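Local coordinates for protein C-domain type II peptide synthetase (Streptomyces globisporus, PDB 4ZNM) that belongs to the condensation-domain family of peptide synthetases and has the two-lobed fold of the CoA-dependent acyltransferase clan, at residues Leu20-Glu25 against Glu344-Arg349; Asp161-His166 against Ala373-Ala378; Gly296-Ser301 against Gly308-Phe313. All blocks are in the same frame, centred on the assembly; numbering follows the deposited sequence.

How the contacts relate
The three contacts lie where the two lobes of the condensation-domain fold meet. Contact 3 (296-301 with 308-313) is in the middle, its centre about 10 Å from the centres of contacts 1 and 2. Those two are about 19 Å apart, centre to centre, without touching. Along the chain contacts 1 and 2 alternate, and contact 3 is nested inside both. Contact 1 joins helix 22-28 to helix 347-350. Contact 2 joins helix 162-180 to the loop after strand 366-373. Contact 3 joins them: N312, at the start of strand 312-319, probably hydrogen-bonds to E344 and L345, and D161 binds R298 and probably the nitrogen of F310. Distant sequence parts converge on one loop and the strand after it.

Contact 1 of 3, residues Leu20-Glu25 against Glu344-Arg349; sequences LSFHQE and ELPFSR
F22 is met by P346, S348 and R349, and E25 by S348. The CB and CG of P346 lie beside the F22 ring, the two side chains pointing the same way. P346 CG comes to 3.5 Å from F22 CD2. On another flank the R349 chain is bent at chi2 (-63°), which sets CD; one face of its guanidinium lies against F22 CE1. R349 NH1 is near the ring plane, at the edge, 3.5 Å from F22 CE1. The two planes are 71° apart. The one direct hydrogen bond runs from S348 OG to E25 OE1, 3.0 Å. It reaches the anti side of the carboxylate, 27° out of its plane.

A water adds a second link. It accepts from S348 N at 2.9 Å and donates weakly to F22 O. Each segment runs from a loop into the first turn of a helix. P346 is the N-cap of helix 347-350. S21 and Q24 form a capping box on helix 22-28: Q24 N donates to S21 OG at 2.9 Å, and S21 N donates to Q24 OE1 at 3.1 Å.

Farther out, helix 193-203 backs the first segment. Its R201 makes a salt bridge with E25 OE2, the stronger polar partner of that carboxylate, and E200 accepts from F22 N. R208 NH1 of helix 207-219 donates to the backbone O of E344.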
loop_
_atom_site.group_PDB
_atom_site.type_symbol
_atom_site.label_atom_id
_atom_site.label_comp_id
_atom_site.label_asym_id
_atom_site.label_seq_id
_atom_site.Cartn_x
_atom_site.Cartn_y
_atom_site.Cartn_z
ATOM N N LEU A 20 -17.664 -3.898 10.277
ATOM C CA LEU A 20 -16.655 -3.608 9.263
ATOM C C LEU A 20 -16.026 -2.308 9.685
ATOM O O LEU A 20 -16.728 -1.393 10.161
ATOM C CB LEU A 20 -17.228 -3.469 7.852
ATOM C CG LEU A 20 -17.815 -4.681 7.135
ATOM C CD1 LEU A 20 -18.404 -4.245 5.784
ATOM C CD2 LEU A 20 -16.771 -5.734 6.922
ATOM N N SER A 21 -14.723 -2.205 9.498
ATOM C CA SER A 21 -14.042 -0.931 9.700
ATOM C C SER A 21 -14.488 0.095 8.659
ATOM O O SER A 21 -15.049 -0.269 7.633
ATOM C CB SER A 21 -12.547 -1.119 9.594
ATOM O OG SER A 21 -12.185 -1.513 8.273
ATOM N N PHE A 22 -14.199 1.374 8.899
ATOM C CA PHE A 22 -14.401 2.395 7.889
ATOM C C PHE A 22 -13.620 2.071 6.623
ATOM O O PHE A 22 -14.140 2.239 5.503
ATOM C CB PHE A 22 -14.003 3.775 8.425
ATOM C CG PHE A 22 -14.953 4.338 9.441
ATOM C CD1 PHE A 22 -16.325 4.151 9.325
ATOM C CD2 PHE A 22 -14.484 5.089 10.498
ATOM C CE1 PHE A 22 -17.197 4.686 10.242
ATOM C CE2 PHE A 22 -15.359 5.628 11.429
ATOM C CZ PHE A 22 -16.716 5.430 11.294
ATOM N N HIS A 23 -12.401 1.553 6.765
ATOM C CA HIS A 23 -11.665 1.209 5.586
ATOM C C HIS A 23 -12.381 0.099 4.807
ATOM O O HIS A 23 -12.436 0.126 3.594
ATOM C CB HIS A 23 -10.259 0.757 5.925
ATOM C CG HIS A 23 -9.489 0.304 4.731
ATOM N ND1 HIS A 23 -9.146 1.155 3.698
ATOM C CD2 HIS A 23 -9.018 -0.921 4.384
ATOM C CE1 HIS A 23 -8.472 0.482 2.781
ATOM N NE2 HIS A 23 -8.377 -0.778 3.171
ATOM N N GLN A 24 -12.887 -0.894 5.511
ATOM C CA GLN A 24 -13.574 -2.000 4.854
ATOM C C GLN A 24 -14.886 -1.505 4.185
ATOM O O GLN A 24 -15.259 -1.989 3.115
ATOM C CB GLN A 24 -13.823 -3.115 5.865
ATOM C CG GLN A 24 -12.500 -3.846 6.186
ATOM C CD GLN A 24 -12.555 -4.768 7.387
ATOM O OE1 GLN A 24 -13.478 -4.703 8.190
ATOM N NE2 GLN A 24 -11.518 -5.611 7.535
ATOM N N GLU A 25 -15.560 -0.540 4.804
ATOM C CA GLU A 25 -16.703 0.146 4.163
ATOM C C GLU A 25 -16.318 0.808 2.836
ATOM O O GLU A 25 -17.044 0.731 1.831
ATOM C CB GLU A 25 -17.278 1.234 5.073
ATOM C CG GLU A 25 -18.111 0.737 6.209
ATOM C CD GLU A 25 -18.744 1.868 7.030
ATOM O OE1 GLU A 25 -18.658 3.073 6.655
ATOM O OE2 GLU A 25 -19.331 1.521 8.073
ATOM N N GLU A 344 -8.498 15.375 8.578
ATOM C CA GLU A 344 -8.695 14.066 7.970
ATOM C C GLU A 344 -9.949 13.384 8.507
ATOM O O GLU A 344 -10.195 13.338 9.715
ATOM C CB GLU A 344 -7.487 13.149 8.188
ATOM C CG GLU A 344 -7.703 11.792 7.549
ATOM C CD GLU A 344 -6.486 10.836 7.582
ATOM O OE1 GLU A 344 -5.409 11.247 8.050
ATOM O OE2 GLU A 344 -6.638 9.659 7.151
ATOM N N LEU A 345 -10.704 12.802 7.581
ATOM C CA LEU A 345 -11.852 11.966 7.930
ATOM C C LEU A 345 -11.844 10.619 7.219
ATOM O O LEU A 345 -11.376 10.523 6.077
ATOM C CB LEU A 345 -13.152 12.692 7.569
ATOM C CG LEU A 345 -13.503 13.985 8.320
ATOM C CD1 LEU A 345 -14.755 14.569 7.711
ATOM C CD2 LEU A 345 -13.701 13.722 9.816
ATOM N N PRO A 346 -12.421 9.594 7.858
ATOM C CA PRO A 346 -12.619 8.342 7.119
ATOM C C PRO A 346 -13.425 8.608 5.859
ATOM O O PRO A 346 -14.530 9.174 5.946
ATOM C CB PRO A 346 -13.400 7.452 8.094
ATOM C CG PRO A 346 -13.446 8.198 9.398
ATOM C CD PRO A 346 -13.189 9.621 9.115
ATOM N N PHE A 347 -12.895 8.190 4.712
ATOM C CA PHE A 347 -13.476 8.574 3.442
ATOM C C PHE A 347 -14.949 8.163 3.303
ATOM O O PHE A 347 -15.727 8.892 2.707
ATOM C CB PHE A 347 -12.666 7.990 2.280
ATOM C CG PHE A 347 -13.070 8.536 0.935
ATOM C CD1 PHE A 347 -13.710 7.745 0.016
ATOM C CD2 PHE A 347 -12.814 9.850 0.600
ATOM C CE1 PHE A 347 -14.083 8.246 -1.236
ATOM C CE2 PHE A 347 -13.179 10.348 -0.643
ATOM C CZ PHE A 347 -13.816 9.544 -1.552
ATOM N N SER A 348 -15.332 7.005 3.841
ATOM C CA SER A 348 -16.708 6.530 3.702
ATOM C C SER A 348 -17.698 7.482 4.395
ATOM O O SER A 348 -18.863 7.564 4.001
ATOM C CB SER A 348 -16.854 5.108 4.265
ATOM O OG SER A 348 -16.690 5.135 5.669
ATOM N N ARG A 349 -17.217 8.231 5.383
ATOM C CA ARG A 349 -18.006 9.282 6.033
ATOM C C ARG A 349 -17.914 10.653 5.347
ATOM O O ARG A 349 -18.804 11.492 5.478
ATOM C CB ARG A 349 -17.564 9.436 7.501
ATOM C CG ARG A 349 -17.995 8.278 8.406
ATOM C CD ARG A 349 -19.522 8.141 8.509
ATOM N NE ARG A 349 -19.914 6.913 9.205
ATOM C CZ ARG A 349 -20.118 6.815 10.518
ATOM N NH1 ARG A 349 -20.471 5.646 11.047
ATOM N NH2 ARG A 349 -19.962 7.876 11.307
HETATM O O HOH W 1 -13.500 5.008 4.880
#

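Contact 2 of 3, residues Asp161-His166 against Ala373-Ala378; sequences DAWAMH and AVHAPA
W163 and A376 bring the two backbones closest, 4.2 Å from CA to CA. A376 belongs to a non-regular strip that leaves strand 366-373. W163 is in the first turn of helix 162-180. D161 is the N-cap of this helix, its OD1 accepting from A164 N at 3.0 Å. W163 N points at a water, which accepts from it at 3.0 Å and donates to H375 O at 2.8 Å. The same N and O are close, but at a poor angle for a direct bond.

P377 is wedged between two aromatic rings. Its CG stands over the centre of the six-membered ring of W163, 3.3 Å from CG to the centroid and only 5° off the normal. The same P377 CG lies over a face of the H166 ring, 3.8 Å from its centroid but shifted toward the rim. Both are CH-pi contacts. W163 CG is anti to the backbone N (chi1 178°), as is H166 CG, and the two side chains leave the helix one turn apart to meet the proline. The H375 ring is nearly parallel to W163, planes at 11°, but slid aside. The detail of this pair is doubtful, because H375 NE2 comes too close to W163 CE3. Nearer the start of the helix, A162 CB packs on V374 CG1 at 3.5 Å. The indole NE1 donates to E304 O, outside the two segments.

D161 closes the HHxxxD sequence of the condensation family. The join beside it is mainly apolar and CH-pi, with one water as polar bridge, so it should depend more on shape than on charge.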
loop_
_atom_site.group_PDB
_atom_site.type_symbol
_atom_site.label_atom_id
_atom_site.label_comp_id
_atom_site.label_asym_id
_atom_site.label_seq_id
_atom_site.Cartn_x
_atom_site.Cartn_y
_atom_site.Cartn_z
ATOM N N ASP A 161 -2.320 -3.965 6.057
ATOM C CA ASP A 161 -1.652 -3.000 5.194
ATOM C C ASP A 161 -0.104 -3.092 5.331
ATOM O O ASP A 161 0.414 -4.003 5.986
ATOM C CB ASP A 161 -2.156 -1.576 5.508
ATOM C CG ASP A 161 -2.013 -1.177 7.008
ATOM O OD1 ASP A 161 -1.197 -1.779 7.756
ATOM O OD2 ASP A 161 -2.712 -0.201 7.418
ATOM N N ALA A 162 0.625 -2.187 4.677
ATOM C CA ALA A 162 2.097 -2.270 4.664
ATOM C C ALA A 162 2.667 -2.232 6.078
ATOM O O ALA A 162 3.538 -3.036 6.430
ATOM C CB ALA A 162 2.694 -1.175 3.809
ATOM N N TRP A 163 2.135 -1.358 6.913
ATOM C CA TRP A 163 2.626 -1.230 8.291
ATOM C C TRP A 163 2.382 -2.535 9.044
ATOM O O TRP A 163 3.258 -3.039 9.780
ATOM C CB TRP A 163 1.949 -0.033 8.992
ATOM C CG TRP A 163 2.326 0.176 10.434
ATOM C CD1 TRP A 163 1.983 -0.602 11.480
ATOM C CD2 TRP A 163 3.076 1.271 10.980
ATOM N NE1 TRP A 163 2.476 -0.081 12.642
ATOM C CE2 TRP A 163 3.153 1.069 12.365
ATOM C CE3 TRP A 163 3.700 2.390 10.427
ATOM C CZ2 TRP A 163 3.821 1.947 13.214
ATOM C CZ3 TRP A 163 4.367 3.260 11.269
ATOM C CH2 TRP A 163 4.425 3.031 12.649
ATOM N N ALA A 164 1.219 -3.131 8.813
ATOM C CA ALA A 164 0.895 -4.414 9.443
ATOM C C ALA A 164 1.858 -5.517 9.031
ATOM O O ALA A 164 2.166 -6.387 9.833
ATOM C CB ALA A 164 -0.553 -4.845 9.106
HETATM N N MSE A 165 2.305 -5.502 7.777
HETATM C CA MSE A 165 3.220 -6.537 7.274
HETATM C C MSE A 165 4.592 -6.398 7.988
HETATM O O MSE A 165 5.234 -7.370 8.331
HETATM C CB MSE A 165 3.407 -6.427 5.757
HETATM C CG MSE A 165 2.214 -6.843 4.924
HETATM SE SE MSE A 165 1.812 -8.727 5.050
HETATM C CE MSE A 165 3.551 -9.447 4.630
ATOM N N HIS A 166 5.013 -5.176 8.220
ATOM C CA HIS A 166 6.245 -4.937 8.990
ATOM C C HIS A 166 6.075 -5.530 10.406
ATOM O O HIS A 166 6.954 -6.263 10.877
ATOM C CB HIS A 166 6.561 -3.467 9.019
ATOM C CG HIS A 166 7.637 -3.103 9.986
ATOM N ND1 HIS A 166 8.926 -2.812 9.589
ATOM C CD2 HIS A 166 7.622 -2.985 11.340
ATOM C CE1 HIS A 166 9.658 -2.527 10.653
ATOM N NE2 HIS A 166 8.892 -2.629 11.729
ATOM N N ALA A 373 2.419 7.227 -0.618
ATOM C CA ALA A 373 3.641 6.796 0.031
ATOM C C ALA A 373 3.292 5.605 0.906
ATOM O O ALA A 373 2.327 5.619 1.639
ATOM C CB ALA A 373 4.254 7.944 0.864
ATOM N N VAL A 374 4.086 4.561 0.812
ATOM C CA VAL A 374 3.963 3.430 1.700
ATOM C C VAL A 374 4.271 3.872 3.117
ATOM O O VAL A 374 5.291 4.508 3.374
ATOM C CB VAL A 374 4.917 2.292 1.279
ATOM C CG1 VAL A 374 4.847 1.148 2.264
ATOM C CG2 VAL A 374 4.559 1.791 -0.080
ATOM N N HIS A 375 3.391 3.510 4.035
ATOM C CA HIS A 375 3.554 3.856 5.435
ATOM C C HIS A 375 3.979 2.623 6.224
ATOM O O HIS A 375 3.240 1.646 6.362
ATOM C CB HIS A 375 2.254 4.439 5.990
ATOM C CG HIS A 375 2.313 4.741 7.451
ATOM N ND1 HIS A 375 2.883 5.891 7.958
ATOM C CD2 HIS A 375 1.874 4.035 8.520
ATOM C CE1 HIS A 375 2.798 5.876 9.277
ATOM N NE2 HIS A 375 2.190 4.761 9.643
ATOM N N ALA A 376 5.194 2.659 6.727
ATOM C CA ALA A 376 5.742 1.519 7.438
ATOM C C ALA A 376 6.756 2.030 8.453
ATOM O O ALA A 376 7.434 3.013 8.189
ATOM C CB ALA A 376 6.383 0.541 6.463
ATOM N N PRO A 377 6.852 1.382 9.622
ATOM C CA PRO A 377 7.790 1.922 10.613
ATOM C C PRO A 377 9.209 2.109 10.048
ATOM O O PRO A 377 9.621 1.403 9.105
ATOM C CB PRO A 377 7.761 0.872 11.728
ATOM C CG PRO A 377 6.438 0.219 11.590
ATOM C CD PRO A 377 6.174 0.174 10.116
ATOM N N ALA A 378 9.934 3.077 10.609
ATOM C CA ALA A 378 11.270 3.423 10.135
ATOM C C ALA A 378 12.251 2.270 10.363
ATOM O O ALA A 378 12.260 1.651 11.435
ATOM C CB ALA A 378 11.762 4.686 10.835
HETATM O O HOH W 2 0.545 1.060 5.996
#

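Contact 3 of 3, residues Gly296-Ser301 against Gly308-Phe313; sequences GGRNNS and GSFINF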
loop_
_atom_site.group_PDB
_atom_site.type_symbol
_atom_site.label_atom_id
_atom_site.label_comp_id
_atom_site.label_asym_id
_atom_site.label_seq_id
_atom_site.Cartn_x
_atom_site.Cartn_y
_atom_site.Cartn_z
ATOM N N GLY A 296 -1.658 6.920 6.228
ATOM C CA GLY A 296 -1.349 5.725 6.997
ATOM C C GLY A 296 -2.507 5.289 7.903
ATOM O O GLY A 296 -2.665 4.098 8.179
ATOM N N GLY A 297 -3.295 6.247 8.399
ATOM C CA GLY A 297 -4.475 5.941 9.214
ATOM C C GLY A 297 -4.127 5.499 10.641
ATOM O O GLY A 297 -4.981 5.011 11.377
ATOM N N ARG A 298 -2.862 5.682 11.016
ATOM C CA ARG A 298 -2.331 5.273 12.330
ATOM C C ARG A 298 -1.820 6.425 13.192
ATOM O O ARG A 298 -0.769 6.333 13.840
ATOM C CB ARG A 298 -1.212 4.265 12.124
ATOM C CG ARG A 298 -1.769 2.978 11.502
ATOM C CD ARG A 298 -0.690 2.010 11.319
ATOM N NE ARG A 298 -1.081 0.741 10.717
ATOM C CZ ARG A 298 -1.245 -0.403 11.381
ATOM N NH1 ARG A 298 -1.168 -0.448 12.705
ATOM N NH2 ARG A 298 -1.500 -1.511 10.708
ATOM N N ASN A 299 -2.607 7.486 13.233
ATOM C CA ASN A 299 -2.325 8.632 14.097
ATOM C C ASN A 299 -2.319 8.215 15.574
ATOM O O ASN A 299 -1.538 8.713 16.364
ATOM C CB ASN A 299 -3.376 9.719 13.866
ATOM C CG ASN A 299 -3.678 9.927 12.395
ATOM O OD1 ASN A 299 -4.145 9.008 11.696
ATOM N ND2 ASN A 299 -3.419 11.134 11.911
ATOM N N ASN A 300 -3.208 7.300 15.939
ATOM C CA ASN A 300 -3.365 6.891 17.331
ATOM C C ASN A 300 -2.356 5.807 17.696
ATOM O O ASN A 300 -2.516 4.652 17.306
ATOM C CB ASN A 300 -4.791 6.400 17.550
ATOM C CG ASN A 300 -5.082 6.101 18.990
ATOM O OD1 ASN A 300 -4.163 5.938 19.796
ATOM N ND2 ASN A 300 -6.373 6.018 19.331
ATOM N N SER A 301 -1.340 6.172 18.475
ATOM C CA SER A 301 -0.210 5.276 18.743
ATOM C C SER A 301 -0.575 4.032 19.566
ATOM O O SER A 301 0.191 3.068 19.595
ATOM C CB SER A 301 0.916 6.050 19.440
ATOM O OG SER A 301 0.643 6.284 20.813
ATOM N N GLY A 308 -3.912 -4.986 10.980
ATOM C CA GLY A 308 -5.161 -4.614 10.347
ATOM C C GLY A 308 -4.861 -3.719 9.143
ATOM O O GLY A 308 -3.711 -3.372 8.893
ATOM N N SER A 309 -5.881 -3.328 8.404
ATOM C CA SER A 309 -5.700 -2.372 7.315
ATOM C C SER A 309 -6.318 -1.025 7.710
ATOM O O SER A 309 -7.538 -0.836 7.723
ATOM C CB SER A 309 -6.293 -2.937 6.029
ATOM O OG SER A 309 -5.977 -2.090 4.952
ATOM N N PHE A 310 -5.435 -0.083 8.019
ATOM C CA PHE A 310 -5.783 1.219 8.573
ATOM C C PHE A 310 -5.834 2.327 7.541
ATOM O O PHE A 310 -6.243 3.431 7.856
ATOM C CB PHE A 310 -4.740 1.603 9.652
ATOM C CG PHE A 310 -4.898 0.846 10.937
ATOM C CD1 PHE A 310 -4.639 -0.505 10.995
ATOM C CD2 PHE A 310 -5.277 1.495 12.093
ATOM C CE1 PHE A 310 -4.773 -1.204 12.180
ATOM C CE2 PHE A 310 -5.415 0.801 13.272
ATOM C CZ PHE A 310 -5.170 -0.547 13.317
ATOM N N ILE A 311 -5.347 2.076 6.330
ATOM C CA ILE A 311 -5.075 3.180 5.422
ATOM C C ILE A 311 -6.385 3.878 5.034
ATOM O O ILE A 311 -7.461 3.270 5.063
ATOM C CB ILE A 311 -4.298 2.722 4.186
ATOM C CG1 ILE A 311 -5.029 1.600 3.454
ATOM C CG2 ILE A 311 -2.862 2.325 4.591
ATOM C CD1 ILE A 311 -4.293 1.144 2.178
ATOM N N ASN A 312 -6.285 5.152 4.672
ATOM C CA ASN A 312 -7.488 5.972 4.441
ATOM C C ASN A 312 -7.330 6.842 3.180
ATOM O O ASN A 312 -6.364 7.561 3.004
ATOM C CB ASN A 312 -7.765 6.821 5.672
ATOM C CG ASN A 312 -9.006 7.671 5.531
ATOM O OD1 ASN A 312 -10.066 7.200 5.079
ATOM N ND2 ASN A 312 -8.882 8.932 5.918
ATOM N N PHE A 313 -8.279 6.679 2.277
ATOM C CA PHE A 313 -8.375 7.425 1.023
ATOM C C PHE A 313 -8.583 8.902 1.353
ATOM O O PHE A 313 -9.514 9.248 2.077
ATOM C CB PHE A 313 -9.546 6.813 0.230
ATOM C CG PHE A 313 -9.679 7.249 -1.197
ATOM C CD1 PHE A 313 -9.091 6.517 -2.224
ATOM C CD2 PHE A 313 -10.478 8.350 -1.521
ATOM C CE1 PHE A 313 -9.277 6.867 -3.553
ATOM C CE2 PHE A 313 -10.667 8.714 -2.843
ATOM C CZ PHE A 313 -10.066 7.960 -3.862
HETATM O O HOH W 3 -7.656 5.176 10.082
#
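F310, R298 and G297 have the most surface buried here. The guanidinium of R298 lies flat on the F310 ring, centres 3.9 Å apart and planes at 27°. This is a stacked cation-pi pair. The overlap is offset: F310 CD1 approaches one face of the guanidinium near its rim, 3.3 Å from R298 NH2. The arginine chain is extended from CG to NE and crosses the F310 side chain at about a right angle. Its CG also packs against the phenylalanine, 3.8 Å from F310 CB.

Other residues fix the rotation of the guanidinium. NH1 donates to T306 O, and NH2 makes a salt bridge with D161 OD1. W163 of helix 162-180 lies against the face opposite F310, so the charged group is sandwiched between two aromatic side chains. The oxygen of G308 is 3.4 Å from R298 NH2 and lies at the edge of the F310 ring, in its plane. F310 is itself anchored by its N, which donates to D161 OD2, and its ring also meets F196.

G297 has a positive phi, 75°, and its CA is close to the other backbone. G297 CA makes a CA-H...O contact with F310 O, 3.4 Å long and almost straight. A water lies 3.0 Å from G297 O and 3.2 Å from F310 O. The G296 oxygen touches F310 CB at 3.6 Å.

Segment 296-301 and residues 308-311 lie in the connection between strands 288-295 and 312-319, which pair antiparallel through N312 and S295; N312 and F313 begin the second strand. The aspartate that grips R298 is the last residue of the HHxxxD motif, and an arginine paired with it is a known feature of condensation domains.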